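Local coordinates for EAL domain protein (Vibrio cholerae serotype O1, PDB 6IJ2) that hydrolyses cyclic dinucleotides, c-di-GMP and cGAMP, as a standalone EAL-domain phosphodiesterase, captured here with the linear product 5'-pGpG, at residues Ile33-Thr38 with Val231-Gly236. The protein carries 1 engineered substitution. Numbering follows the deposited sequence.
With nucleotides of chain B.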
ATOM      1  N   ILE A  33      17.228  -5.262  16.845  1.00 26.32           N
ATOM      2  CA  ILE A  33      17.467  -4.675  15.536  1.00 24.45           C
ATOM      3  C   ILE A  33      18.971  -4.494  15.432  1.00 23.07           C
ATOM      4  O   ILE A  33      19.571  -3.882  16.318  1.00 23.95           O
ATOM      5  CB  ILE A  33      16.734  -3.329  15.398  1.00 24.33           C
ATOM      6  CG1 ILE A  33      15.218  -3.538  15.526  1.00 29.87           C
ATOM      7  CG2 ILE A  33      17.082  -2.629  14.082  1.00 23.38           C
ATOM      8  CD1 ILE A  33      14.440  -2.237  15.756  1.00 32.87           C
ATOM      9  N   VAL A  34      19.577  -5.023  14.374  1.00 26.62           N
ATOM     10  CA  VAL A  34      21.033  -5.099  14.262  1.00 24.56           C
ATOM     11  C   VAL A  34      21.482  -4.112  13.202  1.00 27.37           C
ATOM     12  O   VAL A  34      20.866  -4.029  12.135  1.00 26.60           O
ATOM     13  CB  VAL A  34      21.486  -6.525  13.902  1.00 30.71           C
ATOM     14  CG1 VAL A  34      22.991  -6.587  13.747  1.00 39.39           C
ATOM     15  CG2 VAL A  34      21.022  -7.515  14.948  1.00 29.85           C
ATOM     16  N   ASN A  35      22.535  -3.344  13.502  1.00 25.09           N
ATOM     17  CA  ASN A  35      23.239  -2.585  12.473  1.00 24.79           C
ATOM     18  C   ASN A  35      24.266  -3.520  11.847  1.00 25.12           C
ATOM     19  O   ASN A  35      25.274  -3.849  12.482  1.00 31.82           O
ATOM     20  CB  ASN A  35      23.910  -1.349  13.065  1.00 29.07           C
ATOM     21  CG  ASN A  35      24.557  -0.491  12.012  1.00 34.69           C
ATOM     22  OD1 ASN A  35      25.312  -0.984  11.172  1.00 31.62           O
ATOM     23  ND2 ASN A  35      24.245   0.792  12.029  1.00 41.06           N
ATOM     24  N   CYS A  36      24.011  -3.951  10.607  1.00 25.25           N
ATOM     25  CA  CYS A  36      24.836  -4.962   9.952  1.00 26.22           C
ATOM     26  C   CYS A  36      26.193  -4.435   9.512  1.00 28.88           C
ATOM     27  O   CYS A  36      27.078  -5.237   9.203  1.00 34.42           O
ATOM     28  CB  CYS A  36      24.084  -5.543   8.752  1.00 29.83           C
ATOM     29  SG  CYS A  36      22.676  -6.508   9.317  1.00 34.05           S
ATOM     30  N   ARG A  37      26.378  -3.122   9.477  1.00 28.06           N
ATOM     31  CA  ARG A  37      27.684  -2.580   9.141  1.00 31.07           C
ATOM     32  C   ARG A  37      28.608  -2.578  10.358  1.00 33.98           C
ATOM     33  O   ARG A  37      29.740  -3.062  10.284  1.00 37.13           O
ATOM     34  CB  ARG A  37      27.534  -1.170   8.585  1.00 30.88           C
ATOM     35  CG  ARG A  37      28.717  -0.732   7.750  1.00 46.31           C
ATOM     36  CD  ARG A  37      28.653   0.747   7.476  1.00 48.92           C
ATOM     37  NE  ARG A  37      29.058   1.495   8.655  1.00 58.91           N
ATOM     38  CZ  ARG A  37      28.256   2.280   9.364  1.00 52.34           C
ATOM     39  NH1 ARG A  37      26.994   2.445   9.013  1.00 55.06           N
ATOM     40  NH2 ARG A  37      28.731   2.912  10.420  1.00 45.26           N
ATOM     41  N   THR A  38      28.139  -2.043  11.487  1.00 31.94           N
ATOM     42  CA  THR A  38      28.947  -1.951  12.702  1.00 30.26           C
ATOM     43  C   THR A  38      28.867  -3.198  13.571  1.00 32.47           C
ATOM     44  O   THR A  38      29.677  -3.347  14.501  1.00 29.47           O
ATOM     45  CB  THR A  38      28.491  -0.762  13.546  1.00 33.58           C
ATOM     46  OG1 THR A  38      27.148  -1.004  13.988  1.00 30.23           O
ATOM     47  CG2 THR A  38      28.515   0.514  12.726  1.00 32.46           C
ATOM     48  N   VAL A 231      21.233  -1.738   2.778  1.00 26.34           N
ATOM     49  CA  VAL A 231      20.486  -1.757   4.033  1.00 23.95           C
ATOM     50  C   VAL A 231      21.461  -1.949   5.183  1.00 26.70           C
ATOM     51  O   VAL A 231      22.343  -2.817   5.130  1.00 27.03           O
ATOM     52  CB  VAL A 231      19.429  -2.866   4.039  1.00 23.34           C
ATOM     53  CG1 VAL A 231      18.690  -2.849   5.394  1.00 25.74           C
ATOM     54  CG2 VAL A 231      18.422  -2.723   2.872  1.00 25.25           C
ATOM     55  N   GLU A 232      21.312  -1.141   6.233  1.00 23.40           N
ATOM     56  CA  GLU A 232      22.127  -1.321   7.426  1.00 24.69           C
ATOM     57  C   GLU A 232      21.337  -1.961   8.559  1.00 26.12           C
ATOM     58  O   GLU A 232      21.771  -2.970   9.113  1.00 31.14           O
ATOM     59  CB  GLU A 232      22.709   0.020   7.874  1.00 28.94           C
ATOM     60  CG  GLU A 232      23.648   0.622   6.848  1.00 31.02           C
ATOM     61  CD  GLU A 232      24.578   1.659   7.462  1.00 42.90           C
ATOM     62  OE1 GLU A 232      24.411   1.966   8.658  1.00 48.50           O
ATOM     63  OE2 GLU A 232      25.484   2.148   6.753  1.00 45.08           O
ATOM     64  N   LEU A 233      20.159  -1.426   8.876  1.00 23.19           N
ATOM     65  CA  LEU A 233      19.366  -1.947   9.983  1.00 25.35           C
ATOM     66  C   LEU A 233      18.548  -3.150   9.534  1.00 22.20           C
ATOM     67  O   LEU A 233      17.813  -3.084   8.535  1.00 22.39           O
ATOM     68  CB  LEU A 233      18.441  -0.866  10.545  1.00 24.68           C
ATOM     69  CG  LEU A 233      19.110   0.416  11.021  1.00 28.58           C
ATOM     70  CD1 LEU A 233      18.077   1.380  11.607  1.00 29.07           C
ATOM     71  CD2 LEU A 233      20.187   0.080  12.043  1.00 27.25           C
ATOM     72  N   MET A 234      18.658  -4.251  10.277  1.00 26.96           N
ATOM     73  CA  MET A 234      17.888  -5.448   9.967  1.00 24.49           C
ATOM     74  C   MET A 234      17.339  -6.071  11.244  1.00 24.85           C
ATOM     75  O   MET A 234      17.849  -5.853  12.348  1.00 25.35           O
ATOM     76  CB  MET A 234      18.731  -6.484   9.203  1.00 27.17           C
ATOM     77  CG  MET A 234      19.219  -5.976   7.844  1.00 34.14           C
ATOM     78  SD  MET A 234      19.929  -7.302   6.861  1.00 29.99           S
ATOM     79  CE  MET A 234      21.105  -6.420   5.827  1.00 26.13           C
ATOM     80  N   GLN A 235      16.291  -6.863  11.063  1.00 24.68           N
ATOM     81  CA  GLN A 235      15.609  -7.543  12.150  1.00 29.28           C
ATOM     82  C   GLN A 235      15.104  -8.870  11.605  1.00 27.46           C
ATOM     83  O   GLN A 235      14.742  -8.959  10.429  1.00 29.39           O
ATOM     84  CB  GLN A 235      14.463  -6.662  12.665  1.00 27.31           C
ATOM     85  CG  GLN A 235      13.708  -7.181  13.833  1.00 28.92           C
ATOM     86  CD  GLN A 235      12.635  -6.205  14.296  1.00 31.28           C
ATOM     87  OE1 GLN A 235      12.528  -5.072  13.796  1.00 32.02           O
ATOM     88  NE2 GLN A 235      11.836  -6.638  15.241  1.00 28.48           N
ATOM     89  N   GLY A 236      15.093  -9.901  12.436  1.00 28.37           N
ATOM     90  CA  GLY A 236      14.553 -11.166  11.973  1.00 26.20           C
ATOM     91  C   GLY A 236      15.119 -12.350  12.730  1.00 30.17           C
ATOM     92  O   GLY A 236      16.123 -12.260  13.435  1.00 30.51           O
TER
ATOM     93  OP3   G B   1       5.728  -5.951  11.769  1.00 44.09           O
ATOM     94  P     G B   1       4.842  -6.360  12.827  1.00 45.15           P
ATOM     95  OP1   G B   1       5.096  -5.626  14.029  1.00 44.57           O
ATOM     96  OP2   G B   1       3.530  -6.291  12.276  1.00 47.43           O
ATOM     97  O5'   G B   1       5.201  -7.880  13.009  1.00 45.04           O
ATOM     98  C5'   G B   1       5.968  -8.342  14.116  1.00 44.08           C
ATOM     99  C4'   G B   1       5.871  -9.845  14.216  1.00 45.19           C
ATOM    100  O4'   G B   1       6.856 -10.446  13.353  1.00 45.46           O
ATOM    101  C3'   G B   1       6.107 -10.452  15.603  1.00 45.65           C
ATOM    102  O3'   G B   1       5.126 -11.400  15.970  1.00 47.42           O
ATOM    103  C2'   G B   1       7.439 -11.172  15.445  1.00 44.70           C
ATOM    104  O2'   G B   1       7.596 -12.340  16.197  1.00 56.29           O
ATOM    105  C1'   G B   1       7.392 -11.568  13.980  1.00 45.20           C
ATOM    106  N9    G B   1       8.710 -11.824  13.417  1.00 45.30           N
ATOM    107  C8    G B   1       9.882 -11.184  13.733  1.00 42.91           C
ATOM    108  N7    G B   1      10.902 -11.625  13.056  1.00 42.87           N
ATOM    109  C5    G B   1      10.370 -12.605  12.236  1.00 44.39           C
ATOM    110  C6    G B   1      10.996 -13.433  11.270  1.00 45.38           C
ATOM    111  O6    G B   1      12.176 -13.474  10.949  1.00 44.99           O
ATOM    112  N1    G B   1      10.091 -14.298  10.674  1.00 47.41           N
ATOM    113  C2    G B   1       8.753 -14.350  10.961  1.00 48.98           C
ATOM    114  N2    G B   1       8.042 -15.234  10.268  1.00 50.93           N
ATOM    115  N3    G B   1       8.155 -13.574  11.846  1.00 47.49           N
ATOM    116  C4    G B   1       9.017 -12.731  12.441  1.00 45.43           C
TER
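Val34 and Met234 form an antiparallel hydrogen-bonded pair with both side chains on one face of the sheet; Val34 N donates to Met234 O at 2.8 Å and Met234 N donates back to Val34 O. A further bond, Cys36 N to Glu232 O at 2.9 Å, carries the pairing beyond the end of strand 27-35. Cys36 SG lies anti to its carbonyl carbon (chi1 -68°), which lays the sulfur alongside the extended Met234 chain, 3.8 Å from Met234 SD; Phe223 of helix 220-229 packs against both. On the other face, Leu233 CD2 leans against Asn35 CB at 4.1 Å, while Ile33 CG1 rests 3.5 Å from Gln235 OE1, an oxygen whose hydrogen bond comes from Lys179. Past the strand end, Arg37 and Glu232 extend alongside each other, guanidinium and carboxylate planes turned 55° apart. The single nitrogen Arg37 NH1 meets both oxygens, 2.7 Å from Glu232 OE1 in a salt bridge and equally near OE2, its hydrogen bond there weak. Asn35 OD1 accepts Arg37 N in its carbonyl plane, an Asx turn, and Thr38 N from above, completing an Asx motif. Gln235 NE2 bonds the calcium ligand Glu45, so this first-to-last strand pairing, which closes the TIM-like barrel of EAL domains, reaches the metal site's second shell.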